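Local structure of galactokinase (Bifidobacterium longum subsp. infantis ATCC 15697 = JCM 1222 = DSM 20088, 6TEQ) at residues 184-189 against 246-251; 207-212 against 266-271; 334-337 against 341-344. The protein probably catalyses the phosphorylation of galactose by ATP, as a galactokinase of the GHMP kinase family, and here holds 2-deoxy-2-fluoro-galactose in its sugar pocket. All blocks are in the same frame, centred on the assembly; numbering follows the deposited sequence. Where two conformers were deposited one is given.

Contact 1 (184-189 against 246-251); sequences GASTGG and GQYAQR. With GAF (2-deoxy-2-fluoro-alpha-D-galactopyranose), chain M.
The phenolic OH of Tyr248 is met from two quarters: O4 of the bound sugar (GAF) lies 2.8 Å from Tyr248 OH, and the backbone N of Gly188 lies 3.3 Å from the same oxygen. The first is a hydrogen bond; the second is a weak one, with an N-H...O angle of only 135°. Gly188 N divides its single proton, since it also makes a weak bond to GAF O3 at 3.0 Å, bent to 125°. The amide thus sits between tyrosine and sugar and leans on both without pointing squarely at either.

The tyrosine gets there because its CG stands anti to the backbone N (chi1 174°), which sends the ring from the first turn of helix 247-262 across to the loop 184-189. GAF O4 lies at the edge of the ring, near its plane, whereas GAF O5 approaches obliquely, 3.3 Å from Tyr248 CE1. Ser186 O also approaches obliquely, 3.3 Å from Tyr248 CE2, and Ser186 OG comes up to the ring edge in plane while bonding to Arg252. The loop is braced in turn: Thr187 OG1 donates to Gly188 O at 2.8 Å and faces the fluorine, with GAF F2 3.2 Å from Thr187 OG1, and Asn180 takes the Thr187 amide. Glycine suits position 188, because a beta carbon there would be pressed against GAF O3.

The beta anomer bonds likewise through its O4 to Tyr248 OH and, weakly, through its O3 to Gly188 N, and GAF also bonds to the His47 amide. A glycine-rich loop that offers the N-H of Gly188 to the sugar, flanked by a tyrosine from the start of helix 247-262, makes up this part of the galactose-binding pocket of the galactokinase.

Contact 2 (207-212 against 266-271); sequences DCRPEL and NLRVTA
Asp207 and Arg268 face each other in a salt-bridge network in which one carboxylate is shared by two arginines. It joins the end of strand 202-207 and the loop that follows to the start of helix 267-276. Arg268 grips the carboxylate end-on, NH1 to Asp207 OD1 at 2.9 Å and NH2 to Asp207 OD2 at 3.0 Å, the latter bond nearly straight (164°). The carboxylate and this guanidinium are turned 35° apart, and both Arg268 nitrogens come in from above the carboxylate plane. Arg209 takes the same group side-on, with NE donating to Asp207 OD1 on its syn side at 3.1 Å and NH2 to Asp207 OD2 at 2.8 Å. The two NH2 groups reach OD2 from opposite faces, while OD1 also accepts the backbone N of Arg209, closing an Asx turn. Five donors therefore hold the carboxylate against rotation, and they probably favour its ionised form.

With an alanine in place of Asp207, Arg209 and Arg268 would lose their shared mate, Arg209 would probably be free to turn, and its backbone N would lack the Asx-turn acceptor.

Further out, the bend of the Arg268 chain at chi2 (69°) brings its guanidinium under Arg209, whose CD lies over the centre of one face. Asp272 holds Arg268 NE and Ala52 O takes NH1, so two further partners help to fix the group. The helix begins at Asn266, the N-cap, whose OD1 accepts from Val269 N. Loop and helix start are joined again by a water, 2.7 Å from Glu211 OE1 and weakly bonded to Asn266 ND2 at 3.3 Å.

Contact 3 (334-337 against 341-344); sequences DSLA and EVTV
Thr343 has CG2 anti to its own carbonyl carbon and OG1 in the remaining position between backbone N and carbonyl carbon (chi1 71°); this rotation turns both branches onto Ala337, OG1 lying 3.4 Å from Ala337 CB and CG2 3.6 Å from Ala337 CA. The setting is the C-terminal end of helix 322-338, where the chain leaves the helix through the positive phi of Glu341 and folds back beside its last turn. The reversal is tied by Val342 N, which donates to Leu336 O at 3.1 Å in a nearly straight bond (169°). Next to it Glu341 CA makes a C-H...O contact with Ala337 O at 3.4 Å, while its carboxylate turns to Arg299.

Apolar packing completes the turn: Leu336 CD2 rests 3.9 Å from Val342 CG2, and the leucine also touches Glu46 and His47 of the galactose site, which puts this helix end in the second shell of the sugar pocket. Thr343 OG1 bonds to Asp348, linking the turn to the following helix 345-356. One water bridges helix and loop, donating to Ala337 O at 2.8 Å and accepting from Thr343 N at 3.1 Å.

In the fold
The three contacts illustrate how chemistry follows place. Contact 2 is a surface contact, built on charge; contacts 1 and 3 are partly buried, the former around a bound sugar and the latter around a helix end. Contacts 1 and 3 adjoin: Arg251, on the helix that bears Tyr248, sends NH2 to Glu341 O in a probable hydrogen bond and packs NE on Val342. Contacts 1 and 2 do not touch, but they use consecutive helices, 247-262 and 267-276, each joined at its start to a loop far away in sequence. Contact 3 instead joins neighbours in the chain, and its nearest atoms stay about 12 Å from those of contact 2.

Contact 1 (184-189 against 246-251)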
ATOM      1  N   GLY A 184      -8.633 -13.467  -3.424  1.00 18.22           N
ATOM      2  CA  GLY A 184      -9.699 -13.412  -2.412  1.00 18.20           C
ATOM      3  C   GLY A 184      -9.337 -12.494  -1.267  1.00 20.16           C
ATOM      4  O   GLY A 184      -9.874 -12.682  -0.166  1.00 26.57           O
ATOM      5  N   ALA A 185      -8.431 -11.554  -1.522  1.00 22.16           N
ATOM      6  CA  ALA A 185      -7.902 -10.618  -0.513  1.00 19.96           C
ATOM      7  C   ALA A 185      -8.522  -9.261  -0.803  1.00 21.15           C
ATOM      8  O   ALA A 185      -8.183  -8.640  -1.798  1.00 23.89           O
ATOM      9  CB  ALA A 185      -6.424 -10.542  -0.567  1.00 24.83           C
ATOM     10  N   SER A 186      -9.374  -8.807   0.075  1.00 19.93           N
ATOM     11  CA  SER A 186     -10.100  -7.530  -0.072  1.00 19.66           C
ATOM     12  C   SER A 186      -9.097  -6.377  -0.059  1.00 18.67           C
ATOM     13  O   SER A 186      -8.253  -6.305   0.885  1.00 20.48           O
ATOM     14  CB  SER A 186     -11.070  -7.386   1.033  1.00 22.31           C
ATOM     15  OG  SER A 186     -11.830  -6.236   0.835  1.00 23.85           O
ATOM     16  N   THR A 187      -9.151  -5.515  -1.055  1.00 17.80           N
ATOM     17  CA  THR A 187      -8.202  -4.387  -1.222  1.00 20.40           C
ATOM     18  C   THR A 187      -8.879  -3.224  -1.968  1.00 16.83           C
ATOM     19  O   THR A 187      -9.724  -3.427  -2.903  1.00 18.58           O
ATOM     20  CB  THR A 187      -6.917  -4.804  -1.938  1.00 20.07           C
ATOM     21  OG1 THR A 187      -6.018  -3.695  -1.986  1.00 22.48           O
ATOM     22  CG2 THR A 187      -7.220  -5.286  -3.332  1.00 20.85           C
ATOM     23  N   GLY A 188      -8.610  -2.021  -1.472  1.00 16.33           N
ATOM     24  CA  GLY A 188      -8.950  -0.817  -2.210  1.00 14.82           C
ATOM     25  C   GLY A 188      -7.799  -0.640  -3.183  1.00 15.60           C
ATOM     26  O   GLY A 188      -7.111  -1.600  -3.484  1.00 19.33           O
ATOM     27  N   GLY A 189      -7.693   0.517  -3.745  1.00 16.74           N
ATOM     28  CA  GLY A 189      -6.676   0.747  -4.753  1.00 15.44           C
ATOM     29  C   GLY A 189      -5.535   1.579  -4.336  1.00 12.46           C
ATOM     30  O   GLY A 189      -4.735   1.933  -5.222  1.00 13.89           O
ATOM     31  N   GLY A 246     -10.980 -11.324   8.104  1.00 18.57           N
ATOM     32  CA  GLY A 246     -12.337 -10.775   7.972  1.00 19.17           C
ATOM     33  C   GLY A 246     -12.428  -9.368   8.545  1.00 19.81           C
ATOM     34  O   GLY A 246     -13.475  -8.712   8.365  1.00 20.68           O
ATOM     35  N   GLN A 247     -11.445  -8.925   9.299  1.00 18.66           N
ATOM     36  CA  GLN A 247     -11.565  -7.601   9.988  1.00 20.37           C
ATOM     37  C   GLN A 247     -11.646  -6.480   8.927  1.00 17.22           C
ATOM     38  O   GLN A 247     -12.458  -5.561   9.067  1.00 17.79           O
ATOM     39  CB  GLN A 247     -10.407  -7.449  10.999  1.00 17.73           C
ATOM     40  CG  GLN A 247     -10.456  -8.480  12.127  1.00 19.73           C
ATOM     41  CD  GLN A 247      -9.506  -8.069  13.229  1.00 23.72           C
ATOM     42  OE1 GLN A 247      -8.337  -8.493  13.254  1.00 26.79           O
ATOM     43  NE2 GLN A 247      -9.984  -7.205  14.127  1.00 22.58           N
ATOM     44  N   TYR A 248     -10.736  -6.477   7.963  1.00 18.39           N
ATOM     45  CA  TYR A 248     -10.637  -5.393   6.954  1.00 16.26           C
ATOM     46  C   TYR A 248     -11.937  -5.422   6.149  1.00 17.29           C
ATOM     47  O   TYR A 248     -12.568  -4.397   5.962  1.00 16.88           O
ATOM     48  CB  TYR A 248      -9.354  -5.593   6.139  1.00 17.63           C
ATOM     49  CG  TYR A 248      -9.190  -4.632   4.967  1.00 18.11           C
ATOM     50  CD1 TYR A 248      -8.568  -3.422   5.150  1.00 16.74           C
ATOM     51  CD2 TYR A 248      -9.803  -4.864   3.751  1.00 18.93           C
ATOM     52  CE1 TYR A 248      -8.435  -2.509   4.106  1.00 16.56           C
ATOM     53  CE2 TYR A 248      -9.674  -3.992   2.693  1.00 20.16           C
ATOM     54  CZ  TYR A 248      -9.024  -2.786   2.872  1.00 18.10           C
ATOM     55  OH  TYR A 248      -8.972  -1.965   1.794  1.00 17.32           O
ATOM     56  N   ALA A 249     -12.398  -6.603   5.769  1.00 17.92           N
ATOM     57  CA  ALA A 249     -13.653  -6.764   5.012  1.00 19.78           C
ATOM     58  C   ALA A 249     -14.800  -6.210   5.833  1.00 17.09           C
ATOM     59  O   ALA A 249     -15.730  -5.589   5.226  1.00 18.37           O
ATOM     60  CB  ALA A 249     -13.896  -8.221   4.662  1.00 20.39           C
ATOM     61  N   GLN A 250     -14.803  -6.448   7.151  0.50 17.64           N
ATOM     62  CA  GLN A 250     -15.926  -5.942   7.989  0.50 17.47           C
ATOM     63  C   GLN A 250     -15.913  -4.405   7.904  0.50 14.09           C
ATOM     64  O   GLN A 250     -16.994  -3.816   7.632  0.50 14.48           O
ATOM     65  CB  GLN A 250     -15.872  -6.431   9.438  0.50 19.88           C
ATOM     66  CG  GLN A 250     -17.070  -5.969  10.271  0.50 22.51           C
ATOM     67  CD  GLN A 250     -18.430  -6.305   9.695  0.50 28.52           C
ATOM     68  OE1 GLN A 250     -18.837  -7.480   9.654  0.50 36.76           O
ATOM     69  NE2 GLN A 250     -19.121  -5.273   9.209  0.50 29.51           N
ATOM     70  N   ARG A 251     -14.761  -3.761   8.081  1.00 15.44           N
ATOM     71  CA  ARG A 251     -14.738  -2.269   8.064  1.00 15.70           C
ATOM     72  C   ARG A 251     -15.385  -1.770   6.760  1.00 15.24           C
ATOM     73  O   ARG A 251     -16.227  -0.822   6.798  1.00 16.08           O
ATOM     74  CB  ARG A 251     -13.330  -1.723   8.222  1.00 13.87           C
ATOM     75  CG  ARG A 251     -12.661  -2.085   9.537  1.00 16.11           C
ATOM     76  CD  ARG A 251     -13.367  -1.420  10.715  1.00 15.66           C
ATOM     77  NE  ARG A 251     -12.700  -1.796  11.964  1.00 15.89           N
ATOM     78  CZ  ARG A 251     -12.827  -2.970  12.547  1.00 16.54           C
ATOM     79  NH1 ARG A 251     -13.583  -3.923  12.026  1.00 19.34           N
ATOM     80  NH2 ARG A 251     -12.124  -3.233  13.626  1.00 18.97           N
TER
HETATM   81  C1  GAF M 609      -4.960  -1.866   3.048  0.60 14.86           C
HETATM   82  C2  GAF M 609      -5.584  -1.859   1.669  0.60 14.74           C
HETATM   83  F2  GAF M 609      -4.879  -2.694   0.867  0.60 15.54           F
HETATM   84  C3  GAF M 609      -5.614  -0.471   1.066  0.60 11.94           C
HETATM   85  O3  GAF M 609      -6.428  -0.475  -0.064  0.60 14.69           O
HETATM   86  C4  GAF M 609      -6.218   0.562   2.064  0.60 13.52           C
HETATM   87  O4  GAF M 609      -7.615   0.395   2.271  0.60 14.07           O
HETATM   88  C5  GAF M 609      -5.488   0.460   3.359  0.60 12.35           C
HETATM   89  O5  GAF M 609      -5.576  -0.853   3.858  0.60 15.58           O
HETATM   90  C6  GAF M 609      -6.005   1.407   4.422  0.60 11.16           C
HETATM   91  O6  GAF M 609      -5.836   2.770   4.032  0.60  9.59           O
HETATM   92  O1  GAF M 609      -3.589  -1.615   2.797  0.60 17.81           O

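Contact 2 (207-212 against 266-271)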
ATOM      1  N   ASP A 207      -7.154  10.971  -5.325  1.00 11.87           N
ATOM      2  CA  ASP A 207      -8.572  11.165  -5.139  1.00 13.03           C
ATOM      3  C   ASP A 207      -9.294   9.958  -5.662  1.00 14.41           C
ATOM      4  O   ASP A 207      -9.208   9.713  -6.864  1.00 14.42           O
ATOM      5  CB  ASP A 207      -8.956  12.487  -5.794  1.00 11.85           C
ATOM      6  CG  ASP A 207     -10.392  12.911  -5.533  1.00 12.54           C
ATOM      7  OD1 ASP A 207     -11.252  12.029  -5.326  1.00 13.74           O
ATOM      8  OD2 ASP A 207     -10.616  14.161  -5.520  1.00 16.93           O
ATOM      9  N   CYS A 208      -9.926   9.209  -4.764  1.00 12.37           N
ATOM     10  CA  CYS A 208     -10.464   7.880  -5.105  1.00 12.89           C
ATOM     11  C   CYS A 208     -11.906   7.939  -5.624  1.00 12.88           C
ATOM     12  O   CYS A 208     -12.498   6.858  -5.738  1.00 15.59           O
ATOM     13  CB  CYS A 208     -10.348   6.980  -3.892  1.00 14.32           C
ATOM     14  SG  CYS A 208      -8.586   6.700  -3.510  1.00 15.66           S
ATOM     15  N   ARG A 209     -12.435   9.148  -5.941  1.00 13.33           N
ATOM     16  CA  ARG A 209     -13.798   9.152  -6.518  1.00 13.75           C
ATOM     17  C   ARG A 209     -13.761   8.381  -7.832  1.00 15.11           C
ATOM     18  O   ARG A 209     -12.917   8.621  -8.675  1.00 15.76           O
ATOM     19  CB  ARG A 209     -14.308  10.567  -6.667  1.00 15.57           C
ATOM     20  CG  ARG A 209     -14.683  11.193  -5.335  1.00 15.22           C
ATOM     21  CD  ARG A 209     -14.992  12.651  -5.565  1.00 16.05           C
ATOM     22  NE  ARG A 209     -13.873  13.453  -6.015  1.00 17.56           N
ATOM     23  CZ  ARG A 209     -13.950  14.630  -6.633  1.00 17.11           C
ATOM     24  NH1 ARG A 209     -15.078  15.129  -7.048  1.00 23.99           N
ATOM     25  NH2 ARG A 209     -12.834  15.249  -6.931  1.00 23.81           N
ATOM     26  N   PRO A 210     -14.646   7.397  -8.028  1.00 17.22           N
ATOM     27  CA  PRO A 210     -14.493   6.441  -9.113  1.00 19.64           C
ATOM     28  C   PRO A 210     -14.809   7.049 -10.484  1.00 20.98           C
ATOM     29  O   PRO A 210     -14.429   6.374 -11.476  1.00 21.98           O
ATOM     30  CB  PRO A 210     -15.469   5.291  -8.772  1.00 23.30           C
ATOM     31  CG  PRO A 210     -16.443   5.874  -7.844  1.00 23.52           C
ATOM     32  CD  PRO A 210     -15.713   6.987  -7.100  1.00 19.37           C
ATOM     33  N   GLU A 211     -15.439   8.237 -10.530  1.00 20.61           N
ATOM     34  CA  GLU A 211     -15.833   8.829 -11.834  1.00 17.28           C
ATOM     35  C   GLU A 211     -14.665   9.640 -12.444  1.00 20.04           C
ATOM     36  O   GLU A 211     -14.798  10.090 -13.583  1.00 23.30           O
ATOM     37  CB  GLU A 211     -17.086   9.697 -11.711  1.00 20.84           C
ATOM     38  CG  GLU A 211     -16.873  10.967 -10.948  1.00 18.92           C
ATOM     39  CD  GLU A 211     -17.009  10.889  -9.415  1.00 18.91           C
ATOM     40  OE1 GLU A 211     -17.048   9.767  -8.789  1.00 20.16           O
ATOM     41  OE2 GLU A 211     -17.098  11.988  -8.823  1.00 22.23           O
ATOM     42  N   LEU A 212     -13.564   9.862 -11.725  1.00 16.80           N
ATOM     43  CA  LEU A 212     -12.440  10.711 -12.189  1.00 17.86           C
ATOM     44  C   LEU A 212     -11.608   9.980 -13.223  1.00 15.00           C
ATOM     45  O   LEU A 212     -11.346   8.768 -13.098  1.00 15.25           O
ATOM     46  CB  LEU A 212     -11.544  11.118 -11.017  1.00 16.15           C
ATOM     47  CG  LEU A 212     -12.287  11.930  -9.981  1.00 16.35           C
ATOM     48  CD1 LEU A 212     -11.391  12.387  -8.854  1.00 15.97           C
ATOM     49  CD2 LEU A 212     -13.059  13.055 -10.579  1.00 17.97           C
ATOM     50  N   ASN A 266     -21.275   7.067  -1.678  1.00 17.08           N
ATOM     51  CA  ASN A 266     -20.058   6.781  -0.889  1.00 15.15           C
ATOM     52  C   ASN A 266     -19.881   7.832   0.214  1.00 14.66           C
ATOM     53  O   ASN A 266     -20.455   8.930   0.124  1.00 14.59           O
ATOM     54  CB  ASN A 266     -18.808   6.653  -1.762  1.00 15.97           C
ATOM     55  CG  ASN A 266     -18.617   7.828  -2.700  1.00 15.23           C
ATOM     56  OD1 ASN A 266     -18.400   8.918  -2.198  1.00 14.41           O
ATOM     57  ND2 ASN A 266     -18.711   7.638  -4.020  1.00 17.18           N
ATOM     58  N   LEU A 267     -19.003   7.549   1.193  1.00 14.67           N
ATOM     59  CA  LEU A 267     -18.871   8.466   2.323  1.00 13.86           C
ATOM     60  C   LEU A 267     -18.157   9.745   1.933  1.00 12.66           C
ATOM     61  O   LEU A 267     -18.168  10.680   2.704  1.00 14.07           O
ATOM     62  CB  LEU A 267     -18.221   7.759   3.502  1.00 13.72           C
ATOM     63  CG  LEU A 267     -19.128   6.692   4.159  1.00 14.57           C
ATOM     64  CD1 LEU A 267     -18.386   5.902   5.220  1.00 15.25           C
ATOM     65  CD2 LEU A 267     -20.409   7.261   4.741  1.00 14.99           C
ATOM     66  N   ARG A 268     -17.455   9.753   0.816  1.00 13.84           N
ATOM     67  CA  ARG A 268     -16.861  11.014   0.341  1.00 14.36           C
ATOM     68  C   ARG A 268     -17.946  12.045   0.078  1.00 14.49           C
ATOM     69  O   ARG A 268     -17.682  13.228   0.347  1.00 15.31           O
ATOM     70  CB  ARG A 268     -16.027  10.763  -0.876  1.00 14.13           C
ATOM     71  CG  ARG A 268     -15.495  12.005  -1.539  1.00 12.64           C
ATOM     72  CD  ARG A 268     -14.419  12.751  -0.739  1.00 13.38           C
ATOM     73  NE  ARG A 268     -13.800  13.777  -1.574  1.00 13.21           N
ATOM     74  CZ  ARG A 268     -12.837  13.576  -2.452  1.00 13.34           C
ATOM     75  NH1 ARG A 268     -12.425  12.351  -2.714  1.00 13.11           N
ATOM     76  NH2 ARG A 268     -12.382  14.589  -3.171  1.00 17.16           N
ATOM     77  N   VAL A 269     -19.088  11.646  -0.477  1.00 13.58           N
ATOM     78  CA  VAL A 269     -20.237  12.590  -0.595  1.00 14.41           C
ATOM     79  C   VAL A 269     -20.546  13.234   0.782  1.00 12.04           C
ATOM     80  O   VAL A 269     -20.651  14.441   0.892  1.00 16.98           O
ATOM     81  CB  VAL A 269     -21.468  11.865  -1.137  1.00 14.77           C
ATOM     82  CG1 VAL A 269     -22.634  12.866  -1.213  1.00 19.53           C
ATOM     83  CG2 VAL A 269     -21.218  11.129  -2.424  1.00 17.10           C
ATOM     84  N   THR A 270     -20.732  12.416   1.793  1.00 18.50           N
ATOM     85  CA  THR A 270     -21.028  12.850   3.176  1.00 14.64           C
ATOM     86  C   THR A 270     -19.892  13.810   3.625  1.00 14.89           C
ATOM     87  O   THR A 270     -20.130  14.896   4.176  1.00 15.07           O
ATOM     88  CB  THR A 270     -21.126  11.608   4.055  1.00 17.72           C
ATOM     89  OG1 THR A 270     -22.072  10.688   3.489  1.00 19.25           O
ATOM     90  CG2 THR A 270     -21.393  12.005   5.487  1.00 18.02           C
ATOM     91  N   ALA A 271     -18.648  13.338   3.579  1.00 13.37           N
ATOM     92  CA  ALA A 271     -17.475  14.099   4.065  1.00 16.23           C
ATOM     93  C   ALA A 271     -17.377  15.482   3.410  1.00 13.85           C
ATOM     94  O   ALA A 271     -17.032  16.492   4.077  1.00 15.78           O
ATOM     95  CB  ALA A 271     -16.253  13.313   3.744  1.00 15.92           C
TER
HETATM   96  O   HOH W   1     -18.332   9.876  -6.439  1.00 33.91           O

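Contact 3 (334-337 against 341-344)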
ATOM      1  N   ASP A 334      -4.838   8.422  16.159  1.00 11.42           N
ATOM      2  CA  ASP A 334      -5.753   8.374  17.286  1.00 11.52           C
ATOM      3  C   ASP A 334      -7.146   8.007  16.791  1.00 12.20           C
ATOM      4  O   ASP A 334      -7.882   7.265  17.515  1.00 14.38           O
ATOM      5  CB  ASP A 334      -5.761   9.674  18.084  1.00 11.28           C
ATOM      6  CG  ASP A 334      -4.479  10.007  18.784  1.00 11.76           C
ATOM      7  OD1 ASP A 334      -3.582   9.138  18.879  1.00 13.04           O
ATOM      8  OD2 ASP A 334      -4.450  11.144  19.298  1.00 15.77           O
ATOM      9  N   SER A 335      -7.514   8.493  15.630  1.00 10.82           N
ATOM     10  CA  SER A 335      -8.810   8.160  15.046  1.00 10.54           C
ATOM     11  C   SER A 335      -8.837   6.669  14.661  1.00 10.47           C
ATOM     12  O   SER A 335      -9.857   6.023  14.854  1.00 12.56           O
ATOM     13  CB  SER A 335      -9.024   9.014  13.867  1.00  9.89           C
ATOM     14  OG  SER A 335     -10.283   8.802  13.270  1.00 12.61           O
ATOM     15  N   LEU A 336      -7.779   6.181  14.034  1.00 10.76           N
ATOM     16  CA  LEU A 336      -7.709   4.758  13.648  1.00 11.68           C
ATOM     17  C   LEU A 336      -7.787   3.879  14.888  1.00 13.02           C
ATOM     18  O   LEU A 336      -8.374   2.816  14.800  1.00 14.63           O
ATOM     19  CB  LEU A 336      -6.440   4.506  12.902  1.00 10.58           C
ATOM     20  CG  LEU A 336      -6.446   5.068  11.490  1.00 10.30           C
ATOM     21  CD1 LEU A 336      -5.057   5.244  10.930  1.00 10.89           C
ATOM     22  CD2 LEU A 336      -7.333   4.294  10.525  1.00 13.51           C
ATOM     23  N   ALA A 337      -7.227   4.311  16.007  1.00 12.25           N
ATOM     24  CA  ALA A 337      -7.256   3.484  17.232  1.00 12.35           C
ATOM     25  C   ALA A 337      -8.627   3.532  17.902  1.00 13.29           C
ATOM     26  O   ALA A 337      -9.152   2.425  18.259  1.00 17.04           O
ATOM     27  CB  ALA A 337      -6.171   3.963  18.156  1.00 14.58           C
ATOM     28  N   GLU A 341     -10.818   1.514  15.177  1.00 13.35           N
ATOM     29  CA  GLU A 341     -10.540   0.265  15.959  1.00 13.96           C
ATOM     30  C   GLU A 341      -9.755  -0.702  15.065  1.00 14.43           C
ATOM     31  O   GLU A 341     -10.109  -1.892  14.982  1.00 15.57           O
ATOM     32  CB  GLU A 341     -11.813  -0.305  16.555  1.00 14.73           C
ATOM     33  CG  GLU A 341     -12.416   0.609  17.589  1.00 18.14           C
ATOM     34  CD  GLU A 341     -13.584  -0.105  18.235  1.00 17.23           C
ATOM     35  OE1 GLU A 341     -14.705  -0.068  17.638  1.00 17.54           O
ATOM     36  OE2 GLU A 341     -13.333  -0.843  19.224  1.00 27.77           O
ATOM     37  N   VAL A 342      -8.673  -0.202  14.433  1.00 14.29           N
ATOM     38  CA  VAL A 342      -7.807  -1.083  13.595  1.00 14.76           C
ATOM     39  C   VAL A 342      -6.377  -1.125  14.129  1.00 12.63           C
ATOM     40  O   VAL A 342      -5.505  -1.562  13.418  1.00 15.24           O
ATOM     41  CB  VAL A 342      -7.845  -0.720  12.097  1.00 13.29           C
ATOM     42  CG1 VAL A 342      -9.244  -0.827  11.538  1.00 12.76           C
ATOM     43  CG2 VAL A 342      -7.242   0.668  11.857  1.00 13.04           C
ATOM     44  N   THR A 343      -6.135  -0.668  15.343  1.00 13.21           N
ATOM     45  CA  THR A 343      -4.793  -0.766  15.924  1.00 13.20           C
ATOM     46  C   THR A 343      -4.736  -1.960  16.878  1.00 13.86           C
ATOM     47  O   THR A 343      -5.767  -2.603  17.191  1.00 16.89           O
ATOM     48  CB  THR A 343      -4.382   0.537  16.607  1.00 13.52           C
ATOM     49  OG1 THR A 343      -5.135   0.726  17.805  1.00 15.06           O
ATOM     50  CG2 THR A 343      -4.463   1.734  15.668  1.00 12.53           C
ATOM     51  N   VAL A 344      -3.530  -2.262  17.287  1.00 14.69           N
ATOM     52  CA  VAL A 344      -3.184  -3.363  18.214  1.00 13.24           C
ATOM     53  C   VAL A 344      -2.140  -2.781  19.126  1.00 14.18           C
ATOM     54  O   VAL A 344      -1.518  -1.753  18.798  1.00 13.70           O
ATOM     55  CB  VAL A 344      -2.703  -4.626  17.478  1.00 14.88           C
ATOM     56  CG1 VAL A 344      -3.785  -5.178  16.573  1.00 17.76           C
ATOM     57  CG2 VAL A 344      -1.417  -4.385  16.697  1.00 14.70           C
TER
HETATM   58  O   HOH W   2      -7.795   0.014  17.846  1.00 18.01           O